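Local coordinates for protein glycerate dehydrogenase (Bacillus sp. 5mfcol3.1, PDB 6P2I) that reduces acyclic imino acids to amino acids, using NADPH as the hydride donor, at residues T10-W15 and V28-P33; H105-L110 and Q155-I160; I145-I150 and K179-V184. All coordinates share one frame; numbering follows the deposited sequence.

The three contacts are divided between two parallel sheets of the chain. Contact 1 lies at the surface beside strands 2-5 and 25-28 of the five-stranded sheet, the side chain of L12 about 9 Å from the bound D-arginine. Contacts 2 and 3 belong to the seven-stranded, Rossmann-type sheet of the NADP-binding domain; their centres are 12 Å apart, whereas contact 1 is centred 30 Å from contact 2 and 37 Å from contact 3. Helix 152-163 ties contacts 2 and 3 together: A158 CB packs 3.7 Å from I181 CD1, and Q155 NE2 probably hydrogen-bonds I150 O at 3.0 Å. Contact 3 touches the cofactor directly, while the side chain of V106 in contact 2 stays about 8 Å from it.

Contact 1. Residues T10-W15 and V28-P33; sequences TYLPSW and VFYDFP
L12 turns its CG away from its own backbone N (chi1 -165°), and its second torsion (chi2 73°) sets which methyl points at V28; V28 in turn holds CG1 away from its N (chi1 -176°) and CG2 beside it, and the two side chains meet tip to tip. One methyl, L12 CD2, does the touching: it sits 3.6 Å from V28 CG2 and 3.8 Å from V28 CG1, meeting both arms of the valine fork. A branched valine suits the end of strand 25-28 by offering two methyls close to the backbone, while the longer leucine reaches across from the loop before helix 14-23. Y30 comes in at the side, its OH nearing L12 CD2. Its ring lies over V28, whose CG1 is 3.6 Å from the ring plane and displaced toward the rim. A water at the ring edge, in its plane, links the segments: it donates to L12 O at 2.8 Å and pairs with Y30 OH at 2.9 Å. The contact lies within the beta-alpha-beta unit of strand 2-5, helix 14-23 and strand 25-28; Y5 touches L12 and V28, I17 touches L12 and Y30. The chemistry is therefore split, aliphatic methyls meeting directly and polar groups joined through water, as fits a small surface contact in which tyrosine covers a valine with its ring while its hydroxyl meets solvent.

Contact 2. Residues H105-L110 and Q155-I160; sequences HVFALL and QTVAEI
Aliphatic packing joins V106 to V157, the pair at which the two helices bring their CA atoms nearest, 7.5 Å apart. The side chains cross at about a right angle and touch through one methyl each, V106 CG2 to V157 CG2 at 3.9 Å. Valine, with methyls borne directly on CB, suits so close an approach of the backbones. The other methyl of V157, CG1, stands with its back to its own N (chi1 169°) and comes 4.1 Å from F107 CE1, so the valine serves both partners.

The second kind of interaction is CH-pi. I160 CG2 lies over one face of the F107 ring, 3.6 Å from its centroid and 23° off the ring normal, displaced toward the CE1 and CZ rim; its distance to F107 CE1 is only 3.4 Å. The two side chains slide past each other in opposite directions. A flat aromatic ring suits the place because its face can receive an aliphatic C-H. At the ring edge, near its plane, V157 O is 4.0 Å from F107 CE1. The ring of F107 also meets that of F164 with nearly parallel planes.

The axes of the two short segments come within 10.9 Å, their N-to-C directions 60° apart. Helix 99-114 carries V106 onto I225 of strand 223-226, while helix 152-163 lays V157 on I145 and L147 of strand 144-148. The contact is helix-to-helix packing in the layer that lies on the nucleotide-binding sheet, with the second subunit bordering it at F107 and I160.

Contact 3. Residues I145-I150 and K179-V184; sequences IGLIGI and KGIQQV. With NAP (NADP nicotinamide-adenine-dinucleotide phosphate), chain C.
I150 and I181 lie alongside each other, sliding past in opposite directions. The meeting atoms are I150 CG2 and I181 CD1, 3.6 Å apart, with L147 CD1 adding a looser touch to the same I181 methyl. I150 holds CG1 between its backbone N and carbonyl carbon (chi1 46°), and the extended chain carries CD1 on obliquely across Q183, 3.8 Å from Q183 CD. Q183 packs through the carbon part of its chain, while its amide is tied to the neighbouring loop, OE1 to V178 N and NE2 to R176 O. An alanine at I150 is likely to leave I181 CD1 and the Q183 chain without their methyl partners and open a gap between them. The backbone N of I150 donates to NAP O3B at 3.0 Å. At G149 a CB would crowd NAP O4B of the adenosine ribose and, with phi at 103°, jam against the preceding carbonyl O, so glycine fits. This is consistent with the glycine-rich turn of a Rossmann fold. Strand 144-148 pairs in parallel with 167-171, and 182-183 continues the sheet beyond; A158 of helix 152-163 packs on L147 and I181 from the helix layer.

Contact 1. Residues T10-W15 and V28-P33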
loop_
_atom_site.group_PDB
_atom_site.type_symbol
_atom_site.label_atom_id
_atom_site.label_comp_id
_atom_site.label_asym_id
_atom_site.label_seq_id
_atom_site.Cartn_x
_atom_site.Cartn_y
_atom_site.Cartn_z
ATOM N N THR A 10 11.373 -9.903 -21.633
ATOM C CA THR A 10 10.063 -9.756 -21.012
ATOM C C THR A 10 9.153 -8.921 -21.891
ATOM O O THR A 10 7.977 -9.260 -22.094
ATOM C CB THR A 10 10.200 -9.111 -19.644
ATOM O OG1 THR A 10 10.818 -10.039 -18.750
ATOM C CG2 THR A 10 8.807 -8.714 -19.120
ATOM N N TYR A 11 9.698 -7.847 -22.460
ATOM C CA TYR A 11 8.915 -6.881 -23.220
ATOM C C TYR A 11 9.767 -6.369 -24.369
ATOM O O TYR A 11 10.876 -5.875 -24.147
ATOM C CB TYR A 11 8.459 -5.735 -22.305
ATOM C CG TYR A 11 7.557 -4.721 -22.964
ATOM C CD1 TYR A 11 6.327 -5.095 -23.493
ATOM C CD2 TYR A 11 7.930 -3.383 -23.047
ATOM C CE1 TYR A 11 5.493 -4.167 -24.102
ATOM C CE2 TYR A 11 7.104 -2.445 -23.646
ATOM C CZ TYR A 11 5.891 -2.841 -24.168
ATOM O OH TYR A 11 5.061 -1.916 -24.759
ATOM N N LEU A 12 9.265 -6.520 -25.593
ATOM C CA LEU A 12 9.966 -6.061 -26.789
ATOM C C LEU A 12 8.927 -5.932 -27.891
ATOM O O LEU A 12 8.814 -6.793 -28.773
ATOM C CB LEU A 12 11.104 -7.006 -27.187
ATOM C CG LEU A 12 12.085 -6.397 -28.207
ATOM C CD1 LEU A 12 12.990 -5.331 -27.557
ATOM C CD2 LEU A 12 12.927 -7.485 -28.883
ATOM N N PRO A 13 8.153 -4.855 -27.864
ATOM C CA PRO A 13 7.037 -4.717 -28.799
ATOM C C PRO A 13 7.534 -4.448 -30.207
ATOM O O PRO A 13 8.702 -4.124 -30.434
ATOM C CB PRO A 13 6.259 -3.523 -28.237
ATOM C CG PRO A 13 7.292 -2.724 -27.504
ATOM C CD PRO A 13 8.271 -3.717 -26.936
ATOM N N SER A 14 6.604 -4.587 -31.160
ATOM C CA SER A 14 6.943 -4.465 -32.573
ATOM C C SER A 14 7.601 -3.129 -32.885
ATOM O O SER A 14 8.529 -3.067 -33.704
ATOM C CB SER A 14 5.692 -4.641 -33.432
ATOM O OG SER A 14 5.186 -5.960 -33.331
ATOM N N TRP A 15 7.122 -2.041 -32.270
ATOM C CA TRP A 15 7.680 -0.738 -32.618
ATOM C C TRP A 15 9.155 -0.653 -32.250
ATOM O O TRP A 15 9.935 -0.017 -32.971
ATOM C CB TRP A 15 6.872 0.392 -31.973
ATOM C CG TRP A 15 7.104 0.678 -30.519
ATOM C CD1 TRP A 15 6.321 0.272 -29.470
ATOM C CD2 TRP A 15 8.140 1.492 -29.951
ATOM N NE1 TRP A 15 6.819 0.764 -28.281
ATOM C CE2 TRP A 15 7.931 1.520 -28.548
ATOM C CE3 TRP A 15 9.226 2.194 -30.484
ATOM C CZ2 TRP A 15 8.775 2.209 -27.678
ATOM C CZ3 TRP A 15 10.063 2.883 -29.615
ATOM C CH2 TRP A 15 9.833 2.886 -28.230
ATOM N N VAL A 28 16.793 -11.324 -32.206
ATOM C CA VAL A 28 16.262 -11.543 -30.867
ATOM C C VAL A 28 16.089 -13.037 -30.664
ATOM O O VAL A 28 15.536 -13.721 -31.529
ATOM C CB VAL A 28 14.919 -10.825 -30.674
ATOM C CG1 VAL A 28 14.432 -10.991 -29.238
ATOM C CG2 VAL A 28 15.050 -9.366 -31.037
ATOM N N PHE A 29 16.538 -13.535 -29.515
ATOM C CA PHE A 29 16.385 -14.936 -29.142
ATOM C C PHE A 29 15.356 -15.050 -28.032
ATOM O O PHE A 29 15.502 -14.419 -26.980
ATOM C CB PHE A 29 17.709 -15.535 -28.676
ATOM C CG PHE A 29 18.701 -15.716 -29.785
ATOM C CD1 PHE A 29 18.741 -16.900 -30.506
ATOM C CD2 PHE A 29 19.589 -14.706 -30.108
ATOM C CE1 PHE A 29 19.657 -17.079 -31.536
ATOM C CE2 PHE A 29 20.508 -14.874 -31.133
ATOM C CZ PHE A 29 20.542 -16.066 -31.849
ATOM N N TYR A 30 14.339 -15.872 -28.252
ATOM C CA TYR A 30 13.273 -16.011 -27.258
ATOM C C TYR A 30 13.467 -17.271 -26.424
ATOM O O TYR A 30 12.585 -18.115 -26.309
ATOM C CB TYR A 30 11.917 -15.997 -27.948
ATOM C CG TYR A 30 11.625 -14.682 -28.638
ATOM C CD1 TYR A 30 12.035 -14.448 -29.952
ATOM C CD2 TYR A 30 10.959 -13.669 -27.968
ATOM C CE1 TYR A 30 11.766 -13.237 -30.575
ATOM C CE2 TYR A 30 10.696 -12.464 -28.576
ATOM C CZ TYR A 30 11.090 -12.253 -29.874
ATOM O OH TYR A 30 10.812 -11.039 -30.468
ATOM N N ASP A 31 14.650 -17.407 -25.835
ATOM C CA ASP A 31 14.979 -18.568 -25.026
ATOM C C ASP A 31 15.979 -18.141 -23.965
ATOM O O ASP A 31 16.375 -16.975 -23.889
ATOM C CB ASP A 31 15.521 -19.714 -25.889
ATOM C CG ASP A 31 16.804 -19.346 -26.641
ATOM O OD1 ASP A 31 17.460 -18.343 -26.288
ATOM O OD2 ASP A 31 17.159 -20.073 -27.592
ATOM N N PHE A 32 16.376 -19.094 -23.136
ATOM C CA PHE A 32 17.487 -18.899 -22.217
ATOM C C PHE A 32 18.660 -19.686 -22.770
ATOM O O PHE A 32 18.589 -20.925 -22.831
ATOM C CB PHE A 32 17.136 -19.377 -20.808
ATOM C CG PHE A 32 15.948 -18.676 -20.215
ATOM C CD1 PHE A 32 16.018 -17.340 -19.862
ATOM C CD2 PHE A 32 14.760 -19.361 -20.015
ATOM C CE1 PHE A 32 14.921 -16.694 -19.325
ATOM C CE2 PHE A 32 13.655 -18.717 -19.482
ATOM C CZ PHE A 32 13.740 -17.387 -19.133
ATOM N N PRO A 33 19.722 -19.031 -23.238
ATOM C CA PRO A 33 20.823 -19.779 -23.855
ATOM C C PRO A 33 21.595 -20.580 -22.820
ATOM O O PRO A 33 21.769 -20.150 -21.679
ATOM C CB PRO A 33 21.699 -18.683 -24.475
ATOM C CG PRO A 33 21.398 -17.461 -23.646
ATOM C CD PRO A 33 19.944 -17.576 -23.279
HETATM O O HOH W 1 8.995 -9.551 -28.847
#

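Contact 2. Residues H105-L110 and Q155-I160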
loop_
_atom_site.group_PDB
_atom_site.type_symbol
_atom_site.label_atom_id
_atom_site.label_comp_id
_atom_site.label_asym_id
_atom_site.label_seq_id
_atom_site.Cartn_x
_atom_site.Cartn_y
_atom_site.Cartn_z
ATOM N N HIS A 105 6.008 0.224 -5.210
ATOM C CA HIS A 105 5.935 -1.125 -4.666
ATOM C C HIS A 105 6.407 -1.184 -3.229
ATOM O O HIS A 105 5.918 -2.016 -2.453
ATOM C CB HIS A 105 6.776 -2.079 -5.520
ATOM C CG HIS A 105 6.382 -3.508 -5.388
ATOM N ND1 HIS A 105 5.277 -4.036 -6.022
ATOM C CD2 HIS A 105 6.965 -4.538 -4.726
ATOM C CE1 HIS A 105 5.202 -5.330 -5.764
ATOM N NE2 HIS A 105 6.209 -5.658 -4.974
ATOM N N VAL A 106 7.377 -0.342 -2.854
ATOM C CA VAL A 106 7.800 -0.303 -1.459
ATOM C C VAL A 106 6.602 -0.006 -0.562
ATOM O O VAL A 106 6.408 -0.647 0.480
ATOM C CB VAL A 106 8.908 0.749 -1.257
ATOM C CG1 VAL A 106 9.151 1.004 0.225
ATOM C CG2 VAL A 106 10.213 0.320 -1.946
ATOM N N PHE A 107 5.775 0.955 -0.968
ATOM C CA PHE A 107 4.606 1.296 -0.164
ATOM C C PHE A 107 3.520 0.240 -0.287
ATOM O O PHE A 107 2.834 -0.040 0.696
ATOM C CB PHE A 107 4.104 2.693 -0.542
ATOM C CG PHE A 107 5.000 3.775 -0.036
ATOM C CD1 PHE A 107 6.121 4.170 -0.758
ATOM C CD2 PHE A 107 4.762 4.344 1.201
ATOM C CE1 PHE A 107 6.969 5.133 -0.267
ATOM C CE2 PHE A 107 5.611 5.320 1.702
ATOM C CZ PHE A 107 6.706 5.719 0.970
ATOM N N ALA A 108 3.378 -0.392 -1.456
ATOM C CA ALA A 108 2.477 -1.534 -1.571
ATOM C C ALA A 108 2.837 -2.612 -0.556
ATOM O O ALA A 108 1.974 -3.119 0.171
ATOM C CB ALA A 108 2.517 -2.105 -2.996
ATOM N N LEU A 109 4.122 -2.970 -0.482
ATOM C CA LEU A 109 4.552 -3.997 0.457
ATOM C C LEU A 109 4.408 -3.541 1.902
ATOM O O LEU A 109 3.951 -4.310 2.755
ATOM C CB LEU A 109 6.002 -4.377 0.184
ATOM C CG LEU A 109 6.228 -5.177 -1.088
ATOM C CD1 LEU A 109 7.737 -5.292 -1.356
ATOM C CD2 LEU A 109 5.585 -6.562 -0.983
ATOM N N LEU A 110 4.820 -2.305 2.195
ATOM C CA LEU A 110 4.749 -1.782 3.554
ATOM C C LEU A 110 3.322 -1.816 4.079
ATOM O O LEU A 110 3.074 -2.263 5.199
ATOM C CB LEU A 110 5.308 -0.354 3.587
ATOM C CG LEU A 110 5.092 0.492 4.845
ATOM C CD1 LEU A 110 5.690 -0.171 6.080
ATOM C CD2 LEU A 110 5.692 1.884 4.642
ATOM N N GLN A 155 15.823 7.777 -3.583
ATOM C CA GLN A 155 15.343 9.161 -3.564
ATOM C C GLN A 155 13.878 9.259 -3.963
ATOM O O GLN A 155 13.168 10.156 -3.492
ATOM C CB GLN A 155 16.197 10.029 -4.481
ATOM C CG GLN A 155 17.546 10.357 -3.880
ATOM C CD GLN A 155 18.406 11.167 -4.822
ATOM O OE1 GLN A 155 17.948 12.149 -5.397
ATOM N NE2 GLN A 155 19.662 10.761 -4.983
ATOM N N THR A 156 13.411 8.374 -4.842
ATOM C CA THR A 156 11.993 8.375 -5.186
ATOM C C THR A 156 11.155 7.941 -3.995
ATOM O O THR A 156 10.110 8.545 -3.710
ATOM C CB THR A 156 11.731 7.479 -6.406
ATOM O OG1 THR A 156 12.607 7.857 -7.477
ATOM C CG2 THR A 156 10.297 7.651 -6.889
ATOM N N VAL A 157 11.612 6.917 -3.271
ATOM C CA VAL A 157 10.926 6.510 -2.049
ATOM C C VAL A 157 10.914 7.657 -1.047
ATOM O O VAL A 157 9.891 7.926 -0.396
ATOM C CB VAL A 157 11.586 5.253 -1.455
ATOM C CG1 VAL A 157 11.044 4.974 -0.039
ATOM C CG2 VAL A 157 11.350 4.050 -2.362
ATOM N N ALA A 158 12.044 8.358 -0.912
ATOM C CA ALA A 158 12.093 9.487 0.020
ATOM C C ALA A 158 11.069 10.556 -0.342
ATOM O O ALA A 158 10.447 11.155 0.546
ATOM C CB ALA A 158 13.501 10.084 0.058
ATOM N N GLU A 159 10.888 10.829 -1.637
ATOM C CA GLU A 159 9.920 11.851 -2.034
ATOM C C GLU A 159 8.520 11.469 -1.588
ATOM O O GLU A 159 7.773 12.302 -1.055
ATOM C CB GLU A 159 9.928 12.052 -3.548
ATOM C CG GLU A 159 11.174 12.623 -4.138
ATOM C CD GLU A 159 11.019 12.804 -5.634
ATOM O OE1 GLU A 159 10.005 13.409 -6.053
ATOM O OE2 GLU A 159 11.887 12.316 -6.386
ATOM N N ILE A 160 8.137 10.216 -1.830
ATOM C CA ILE A 160 6.828 9.742 -1.397
ATOM C C ILE A 160 6.730 9.777 0.123
ATOM O O ILE A 160 5.715 10.213 0.685
ATOM C CB ILE A 160 6.554 8.332 -1.941
ATOM C CG1 ILE A 160 6.533 8.337 -3.475
ATOM C CG2 ILE A 160 5.246 7.804 -1.379
ATOM C CD1 ILE A 160 6.500 6.962 -4.058
#

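Contact 3. Residues I145-I150 and K179-V184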
loop_
_atom_site.group_PDB
_atom_site.type_symbol
_atom_site.label_atom_id
_atom_site.label_comp_id
_atom_site.label_asym_id
_atom_site.label_seq_id
_atom_site.Cartn_x
_atom_site.Cartn_y
_atom_site.Cartn_z
ATOM N N ILE A 145 11.543 6.251 8.328
ATOM C CA ILE A 145 11.912 5.265 7.318
ATOM C C ILE A 145 13.395 5.425 7.024
ATOM O O ILE A 145 13.872 6.544 6.806
ATOM C CB ILE A 145 11.066 5.400 6.041
ATOM C CG1 ILE A 145 11.497 4.347 5.020
ATOM C CG2 ILE A 145 11.145 6.808 5.450
ATOM C CD1 ILE A 145 10.517 4.188 3.856
ATOM N N GLY A 146 14.118 4.306 7.032
ATOM C CA GLY A 146 15.549 4.320 6.800
ATOM C C GLY A 146 15.856 3.651 5.477
ATOM O O GLY A 146 15.458 2.502 5.239
ATOM N N LEU A 147 16.531 4.373 4.598
ATOM C CA LEU A 147 16.788 3.929 3.232
ATOM C C LEU A 147 18.258 3.547 3.126
ATOM O O LEU A 147 19.138 4.404 3.246
ATOM C CB LEU A 147 16.410 5.029 2.242
ATOM C CG LEU A 147 14.980 5.572 2.404
ATOM C CD1 LEU A 147 14.720 6.780 1.497
ATOM C CD2 LEU A 147 13.970 4.466 2.126
ATOM N N ILE A 148 18.528 2.256 2.929
ATOM C CA ILE A 148 19.889 1.775 2.718
ATOM C C ILE A 148 20.125 1.854 1.211
ATOM O O ILE A 148 19.709 0.971 0.454
ATOM C CB ILE A 148 20.091 0.361 3.267
ATOM C CG1 ILE A 148 19.813 0.321 4.770
ATOM C CG2 ILE A 148 21.516 -0.157 2.950
ATOM C CD1 ILE A 148 19.784 -1.084 5.353
ATOM N N GLY A 149 20.768 2.938 0.774
ATOM C CA GLY A 149 20.834 3.273 -0.637
ATOM C C GLY A 149 19.873 4.401 -0.944
ATOM O O GLY A 149 18.669 4.279 -0.692
ATOM N N ILE A 150 20.395 5.518 -1.453
ATOM C CA ILE A 150 19.593 6.716 -1.662
ATOM C C ILE A 150 19.949 7.294 -3.025
ATOM O O ILE A 150 20.232 8.493 -3.163
ATOM C CB ILE A 150 19.788 7.732 -0.514
ATOM C CG1 ILE A 150 21.273 7.909 -0.182
ATOM C CG2 ILE A 150 19.048 7.274 0.732
ATOM C CD1 ILE A 150 21.512 8.860 0.992
ATOM N N LYS A 179 19.542 15.606 -0.788
ATOM C CA LYS A 179 18.590 16.542 -0.203
ATOM C C LYS A 179 17.389 15.811 0.387
ATOM O O LYS A 179 16.872 14.852 -0.196
ATOM C CB LYS A 179 18.125 17.547 -1.257
ATOM N N GLY A 180 16.953 16.272 1.561
ATOM C CA GLY A 180 15.768 15.747 2.210
ATOM C C GLY A 180 15.949 14.438 2.940
ATOM O O GLY A 180 14.952 13.846 3.374
ATOM N N ILE A 181 17.184 13.959 3.086
ATOM C CA ILE A 181 17.461 12.687 3.739
ATOM C C ILE A 181 18.545 12.918 4.782
ATOM O O ILE A 181 19.670 13.292 4.431
ATOM C CB ILE A 181 17.905 11.615 2.726
ATOM C CG1 ILE A 181 16.788 11.343 1.709
ATOM C CG2 ILE A 181 18.306 10.343 3.453
ATOM C CD1 ILE A 181 17.194 10.384 0.569
ATOM N N GLN A 182 18.217 12.696 6.053
ATOM C CA GLN A 182 19.215 12.789 7.116
ATOM C C GLN A 182 20.096 11.549 7.055
ATOM O O GLN A 182 19.616 10.428 7.254
ATOM C CB GLN A 182 18.549 12.907 8.480
ATOM C CG GLN A 182 19.530 12.824 9.633
ATOM C CD GLN A 182 19.974 14.192 10.121
ATOM O OE1 GLN A 182 20.743 14.888 9.455
ATOM N NE2 GLN A 182 19.476 14.589 11.284
ATOM N N GLN A 183 21.378 11.729 6.772
ATOM C CA GLN A 183 22.231 10.579 6.535
ATOM C C GLN A 183 22.938 10.147 7.813
ATOM O O GLN A 183 23.417 10.975 8.594
ATOM C CB GLN A 183 23.216 10.883 5.405
ATOM C CG GLN A 183 22.455 10.959 4.100
ATOM C CD GLN A 183 23.190 11.640 2.964
ATOM O OE1 GLN A 183 22.730 12.667 2.457
ATOM N NE2 GLN A 183 24.307 11.059 2.530
ATOM N N VAL A 184 22.946 8.831 8.038
ATOM C CA VAL A 184 23.436 8.207 9.262
ATOM C C VAL A 184 24.239 6.971 8.872
ATOM O O VAL A 184 24.201 6.525 7.725
ATOM C CB VAL A 184 22.278 7.815 10.203
ATOM C CG1 VAL A 184 21.449 9.046 10.576
ATOM C CG2 VAL A 184 21.399 6.772 9.532
HETATM P PA NAP C . 21.577 3.780 -7.817
HETATM O O1A NAP C . 22.925 3.330 -8.340
HETATM O O2A NAP C . 20.950 5.029 -8.363
HETATM O O5B NAP C . 21.709 3.961 -6.235
HETATM C C5B NAP C . 22.439 3.031 -5.442
HETATM C C4B NAP C . 22.548 3.619 -4.040
HETATM O O4B NAP C . 23.195 2.648 -3.215
HETATM C C3B NAP C . 23.421 4.876 -4.002
HETATM O O3B NAP C . 22.976 5.726 -2.925
HETATM C C2B NAP C . 24.787 4.343 -3.643
HETATM O O2B NAP C . 25.610 5.307 -3.004
HETATM C C1B NAP C . 24.368 3.259 -2.667
HETATM N N9A NAP C . 25.454 2.291 -2.448
HETATM C C8A NAP C . 26.159 1.632 -3.390
HETATM N N7A NAP C . 27.094 0.841 -2.809
HETATM C C5A NAP C . 26.990 1.019 -1.479
HETATM C C6A NAP C . 27.670 0.491 -0.280
HETATM N N6A NAP C . 28.680 -0.403 -0.400
HETATM N N1A NAP C . 27.244 0.930 0.922
HETATM C C2A NAP C . 26.236 1.820 1.058
HETATM N N3A NAP C . 25.564 2.349 0.018
HETATM C C4A NAP C . 25.907 1.979 -1.249
HETATM O O3 NAP C . 20.624 2.482 -7.942
HETATM P PN NAP C . 19.023 2.452 -8.089
HETATM O O1N NAP C . 18.622 2.855 -9.486
HETATM O O2N NAP C . 18.391 3.186 -6.927
HETATM O O5D NAP C . 18.764 0.873 -7.957
HETATM C C5D NAP C . 19.143 0.179 -6.763
HETATM C C4D NAP C . 18.897 -1.316 -6.915
HETATM O O4D NAP C . 17.498 -1.551 -7.044
HETATM C C3D NAP C . 19.474 -1.928 -8.184
HETATM O O3D NAP C . 20.870 -2.237 -8.064
HETATM C C2D NAP C . 18.603 -3.162 -8.368
HETATM O O2D NAP C . 19.258 -4.299 -7.792
HETATM C C1D NAP C . 17.309 -2.838 -7.617
HETATM N N1N NAP C . 16.165 -2.833 -8.537
HETATM C C2N NAP C . 15.114 -3.635 -8.288
HETATM C C3N NAP C . 14.019 -3.672 -9.147
HETATM C C7N NAP C . 12.863 -4.599 -8.865
HETATM O O7N NAP C . 12.072 -4.856 -9.762
HETATM N N7N NAP C . 12.742 -5.179 -7.663
HETATM C C4N NAP C . 14.025 -2.857 -10.283
HETATM C C5N NAP C . 15.131 -2.040 -10.528
HETATM C C6N NAP C . 16.189 -2.045 -9.625
HETATM P P2B NAP C . 26.534 6.358 -3.809
HETATM O O1X NAP C . 27.384 5.520 -4.749
HETATM O O2X NAP C . 25.574 7.246 -4.553
HETATM O O3X NAP C . 27.272 7.078 -2.712
#